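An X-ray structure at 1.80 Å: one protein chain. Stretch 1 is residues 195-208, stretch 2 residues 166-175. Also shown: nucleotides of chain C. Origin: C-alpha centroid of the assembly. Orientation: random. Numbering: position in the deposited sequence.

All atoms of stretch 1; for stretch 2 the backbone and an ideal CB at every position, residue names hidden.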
# COMPACT_ATOMS: atom_id res chain seq x y z
N ASN A 195 3.71 -2.52 5.68
CA ASN A 195 3.46 -1.30 4.92
C ASN A 195 3.46 -0.06 5.81
O ASN A 195 3.92 1.01 5.39
CB ASN A 195 2.15 -1.43 4.14
CG ASN A 195 2.29 -2.42 2.97
OD1 ASN A 195 3.39 -2.64 2.42
ND2 ASN A 195 1.18 -3.02 2.59
N HIS A 196 2.92 -0.16 7.02
CA HIS A 196 3.00 0.94 7.98
C HIS A 196 4.46 1.26 8.29
O HIS A 196 4.88 2.43 8.24
CB HIS A 196 2.20 0.55 9.23
CG HIS A 196 2.01 1.64 10.24
ND1 HIS A 196 0.82 1.79 10.93
CD2 HIS A 196 2.84 2.59 10.73
CE1 HIS A 196 0.94 2.78 11.79
NE2 HIS A 196 2.15 3.30 11.68
N LEU A 197 5.28 0.24 8.55
CA LEU A 197 6.69 0.49 8.81
C LEU A 197 7.40 1.11 7.60
O LEU A 197 8.20 2.03 7.75
CB LEU A 197 7.37 -0.81 9.23
CG LEU A 197 7.02 -1.26 10.66
CD1 LEU A 197 7.43 -2.72 10.84
CD2 LEU A 197 7.70 -0.40 11.69
N ASN A 198 7.13 0.61 6.39
CA ASN A 198 7.70 1.23 5.19
C ASN A 198 7.31 2.71 5.09
O ASN A 198 8.15 3.56 4.78
CB ASN A 198 7.28 0.43 3.95
CG ASN A 198 7.85 1.00 2.68
OD1 ASN A 198 9.07 1.11 2.52
ND2 ASN A 198 6.98 1.32 1.74
N ASP A 199 6.04 3.04 5.37
CA ASP A 199 5.66 4.46 5.47
C ASP A 199 6.60 5.23 6.40
O ASP A 199 7.01 6.36 6.10
CB ASP A 199 4.23 4.63 6.01
CG ASP A 199 3.12 4.24 5.05
OD1 ASP A 199 3.33 3.83 3.89
OD2 ASP A 199 1.97 4.38 5.51
N ILE A 200 6.87 4.68 7.58
CA ILE A 200 7.69 5.39 8.55
C ILE A 200 9.08 5.61 8.00
O ILE A 200 9.71 6.65 8.28
CB ILE A 200 7.75 4.63 9.89
CG1 ILE A 200 6.34 4.47 10.48
CG2 ILE A 200 8.65 5.34 10.90
CD1 ILE A 200 6.29 3.59 11.71
N THR A 201 9.59 4.67 7.20
CA THR A 201 10.95 4.83 6.72
C THR A 201 11.09 6.05 5.83
O THR A 201 12.22 6.51 5.61
CB THR A 201 11.49 3.60 5.95
OG1 THR A 201 10.82 3.42 4.70
CG2 THR A 201 11.44 2.33 6.78
N LYS A 202 9.97 6.58 5.30
CA LYS A 202 10.06 7.77 4.45
C LYS A 202 10.45 9.00 5.25
O LYS A 202 11.00 9.96 4.70
CB LYS A 202 8.74 8.03 3.72
CG LYS A 202 8.21 6.81 2.90
CD LYS A 202 9.29 6.09 2.11
CE LYS A 202 8.72 4.89 1.33
NZ LYS A 202 7.66 5.35 0.38
N ASP A 203 10.14 9.02 6.54
CA ASP A 203 10.40 10.17 7.39
C ASP A 203 11.32 9.88 8.57
O ASP A 203 11.97 10.81 9.05
CB ASP A 203 9.09 10.74 7.94
CG ASP A 203 8.27 11.39 6.86
OD1 ASP A 203 8.76 12.36 6.27
OD2 ASP A 203 7.17 10.90 6.58
N HIS A 204 11.36 8.65 9.07
CA HIS A 204 12.19 8.31 10.23
C HIS A 204 12.86 6.96 10.00
O HIS A 204 12.60 5.98 10.72
CB HIS A 204 11.35 8.29 11.51
CG HIS A 204 10.60 9.56 11.74
ND1 HIS A 204 11.18 10.68 12.31
CD2 HIS A 204 9.32 9.90 11.47
CE1 HIS A 204 10.29 11.64 12.38
NE2 HIS A 204 9.15 11.20 11.88
N PRO A 205 13.74 6.88 9.00
CA PRO A 205 14.37 5.59 8.69
C PRO A 205 15.14 4.99 9.85
O PRO A 205 15.06 3.78 10.08
CB PRO A 205 15.28 5.93 7.50
CG PRO A 205 15.52 7.39 7.59
CD PRO A 205 14.23 7.95 8.12
N GLU A 206 15.91 5.81 10.58
CA GLU A 206 16.72 5.27 11.66
C GLU A 206 15.86 4.67 12.76
O GLU A 206 16.27 3.70 13.41
CB GLU A 206 17.62 6.35 12.25
CG GLU A 206 18.66 6.88 11.27
CD GLU A 206 19.46 8.06 11.82
OE1 GLU A 206 19.01 8.68 12.80
OE2 GLU A 206 20.53 8.35 11.26
N TRP A 207 14.68 5.22 12.98
CA TRP A 207 13.79 4.68 14.00
C TRP A 207 13.34 3.27 13.64
O TRP A 207 13.32 2.38 14.49
CB TRP A 207 12.58 5.60 14.19
CG TRP A 207 11.70 5.18 15.32
CD1 TRP A 207 11.76 5.64 16.61
CD2 TRP A 207 10.63 4.24 15.28
NE1 TRP A 207 10.79 5.03 17.37
CE2 TRP A 207 10.09 4.16 16.58
CE3 TRP A 207 10.08 3.44 14.27
CZ2 TRP A 207 9.03 3.32 16.90
CZ3 TRP A 207 9.02 2.60 14.59
CH2 TRP A 207 8.51 2.55 15.90
N VAL A 208 12.97 3.06 12.37
CA VAL A 208 12.58 1.72 11.92
C VAL A 208 13.77 0.77 11.99
O VAL A 208 13.63 -0.39 12.39
CB VAL A 208 12.01 1.79 10.50
CG1 VAL A 208 11.75 0.39 9.94
CG2 VAL A 208 10.74 2.64 10.45
N UNK A 166 0.16 13.88 12.57
CA UNK A 166 0.52 13.63 13.97
C UNK A 166 1.26 12.30 14.12
O UNK A 166 2.25 12.21 14.86
CB UNK A 166 -0.73 13.63 14.85
N UNK A 167 0.79 11.27 13.41
CA UNK A 167 1.46 9.97 13.38
C UNK A 167 2.80 10.07 12.67
O UNK A 167 3.82 9.56 13.14
CB UNK A 167 0.58 8.93 12.69
N UNK A 168 2.81 10.71 11.51
CA UNK A 168 4.01 10.84 10.72
C UNK A 168 5.14 11.48 11.51
O UNK A 168 6.31 11.08 11.37
CB UNK A 168 3.72 11.66 9.46
N UNK A 169 4.81 12.44 12.38
CA UNK A 169 5.82 13.17 13.14
C UNK A 169 6.34 12.41 14.35
O UNK A 169 7.39 12.78 14.87
CB UNK A 169 5.25 14.51 13.60
N UNK A 170 5.64 11.38 14.81
CA UNK A 170 6.02 10.71 16.07
C UNK A 170 5.73 9.22 15.99
O UNK A 170 4.64 8.76 16.35
CB UNK A 170 5.28 11.32 17.26
N UNK A 171 6.72 8.42 15.57
CA UNK A 171 6.51 6.97 15.50
C UNK A 171 6.25 6.30 16.85
O UNK A 171 5.82 5.14 16.86
CB UNK A 171 7.73 6.32 14.85
N UNK A 172 6.56 6.95 17.97
CA UNK A 172 6.24 6.32 19.24
C UNK A 172 4.74 6.21 19.49
O UNK A 172 4.33 5.41 20.34
CB UNK A 172 6.89 7.10 20.38
N UNK A 173 3.90 6.98 18.79
CA UNK A 173 2.48 6.97 19.14
C UNK A 173 1.86 5.61 18.86
O UNK A 173 1.15 5.06 19.71
CB UNK A 173 1.73 8.06 18.37
N UNK A 174 2.12 5.07 17.68
CA UNK A 174 1.57 3.79 17.24
C UNK A 174 2.53 2.62 17.46
O UNK A 174 2.23 1.51 17.02
CB UNK A 174 1.20 3.87 15.76
N UNK A 175 3.67 2.85 18.13
CA UNK A 175 4.67 1.80 18.26
C UNK A 175 4.12 0.53 18.91
O UNK A 175 4.44 -0.58 18.48
CB UNK A 175 5.86 2.32 19.07
P DA C 6 6.22 3.02 -2.01
OP1 DA C 6 6.63 2.98 -0.57
OP2 DA C 6 6.93 2.21 -3.02
O5' DA C 6 4.69 2.67 -2.19
C5' DA C 6 3.73 3.10 -1.22
C4' DA C 6 2.33 2.82 -1.71
O4' DA C 6 2.08 3.60 -2.91
C3' DA C 6 2.08 1.34 -2.11
O3' DA C 6 1.04 0.77 -1.32
C2' DA C 6 1.67 1.41 -3.57
C1' DA C 6 1.22 2.84 -3.71
N9 DA C 6 1.23 3.30 -5.09
C8 DA C 6 2.25 3.18 -6.00
N7 DA C 6 1.94 3.64 -7.19
C5 DA C 6 0.63 4.05 -7.05
C6 DA C 6 -0.29 4.61 -7.95
N6 DA C 6 0.00 4.87 -9.24
N1 DA C 6 -1.52 4.93 -7.48
C2 DA C 6 -1.80 4.68 -6.19
N3 DA C 6 -1.02 4.14 -5.26
C4 DA C 6 0.19 3.85 -5.76

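Position 166 lies on a helix, with nothing of stretch 1 within 5.5 Å of its ideal CB. Stretch 1 sets no demand there; it is Glu166.

Position 167, also helical, points its CB sideways, with the His196 ring nearby. A modest aliphatic side chain could reach that ring. Val167 CG1 comes 4.5 Å from His196 NE2, a loose contact.

At 168 the CB is again sideways, but it lies 4.6 Å from Asp203 OD2. A carboxylate so near invites a donor on a flexible chain: Lys, Arg, Gln or Asn. Gln168 extends with both chi1 and chi2 in t, and Gln168 NE2 donates to Asp203 OD2 at 3.0 Å. Its backbone serves as well: His204 NE2 donates to Gln168 O at 2.9 Å.

Position 169 points away, its CB 5.4 Å from His204 NE2, so a small or polar residue would do; it is Ala169.

Position 170 also points away, and its phi/psi of -145/92 breaks the helical run. As the first residue of a type I turn it suits Asp, Asn or Ser, which can accept from the backbone ahead. Asp170 does so: its OD1 accepts from N of 172 at 3.0 Å.

Position 171 faces stretch 1 squarely. Its ideal CB is 3.6 Å from Trp207 CD2 and 4.2 Å from Ile200 CG2, an apolar setting bordered by His204. A compact apolar residue is called for, and a phi of -63° at the second place of the turn also admits proline. Pro171 lays CB over the Trp207 six-membered ring, 3.6 Å from its centroid, and CD over the His204 ring, 4.2 Å from its centroid. These are CH-pi contacts. Pro171 CG meets Ile200 CG2 at 4.2 Å.

Position 172 points away, yet Trp207 NE1 lies 5.3 Å from the ideal CB of 172. A long acceptor, Glu or Gln, could fold back to it. Glu172, with chi1 and chi2 both m, does: Trp207 NE1 donates to Glu172 OE1 at 2.8 Å, almost linearly at 178°.

Position 173 is out of reach, leaving the choice open; it is Leu173.

The CB of 174 points toward His196 CE1, 4.1 Å off, at an N-cap position. Ser, Thr, Asn, Asp or Cys could fit. Cys174 sets its SG at the edge of the imidazole, 5.4 Å from the His196 ring centroid.

At 175, helical, the ideal CB is already 4.0 Å from Trp207 CZ2, so a small apolar residue suffices. Ala175 places CB near the plane of the indole, at its edge, 3.9 Å from Trp207 CZ2.

Stretch 2, residues 166-175: EVQADPELCA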
# COMPACT_ATOMS: atom_id res chain seq x y z
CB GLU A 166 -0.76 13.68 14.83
CG GLU A 166 -0.53 13.50 16.30
CD GLU A 166 -1.70 13.97 17.16
OE1 GLU A 166 -2.81 14.20 16.62
OE2 GLU A 166 -1.49 14.13 18.38
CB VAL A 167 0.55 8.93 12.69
CG1 VAL A 167 1.26 7.60 12.50
CG2 VAL A 167 -0.71 8.73 13.50
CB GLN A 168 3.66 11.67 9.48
CG GLN A 168 4.56 11.62 8.32
CD GLN A 168 3.96 12.38 7.17
OE1 GLN A 168 2.82 12.88 7.26
NE2 GLN A 168 4.70 12.50 6.10
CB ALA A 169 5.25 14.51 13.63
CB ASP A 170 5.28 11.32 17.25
CG ASP A 170 5.73 10.76 18.57
OD1 ASP A 170 6.63 9.89 18.59
OD2 ASP A 170 5.18 11.18 19.60
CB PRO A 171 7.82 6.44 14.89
CG PRO A 171 8.56 7.60 14.42
CD PRO A 171 8.06 8.82 15.11
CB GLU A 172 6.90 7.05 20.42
CG GLU A 172 8.42 7.04 20.39
CD GLU A 172 9.04 5.65 20.45
OE1 GLU A 172 10.24 5.52 20.12
OE2 GLU A 172 8.35 4.67 20.82
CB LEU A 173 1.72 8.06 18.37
CG LEU A 173 2.16 9.49 18.72
CD1 LEU A 173 1.53 10.47 17.76
CD2 LEU A 173 1.81 9.86 20.16
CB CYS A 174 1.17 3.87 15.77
SG CYS A 174 -0.13 5.05 15.43
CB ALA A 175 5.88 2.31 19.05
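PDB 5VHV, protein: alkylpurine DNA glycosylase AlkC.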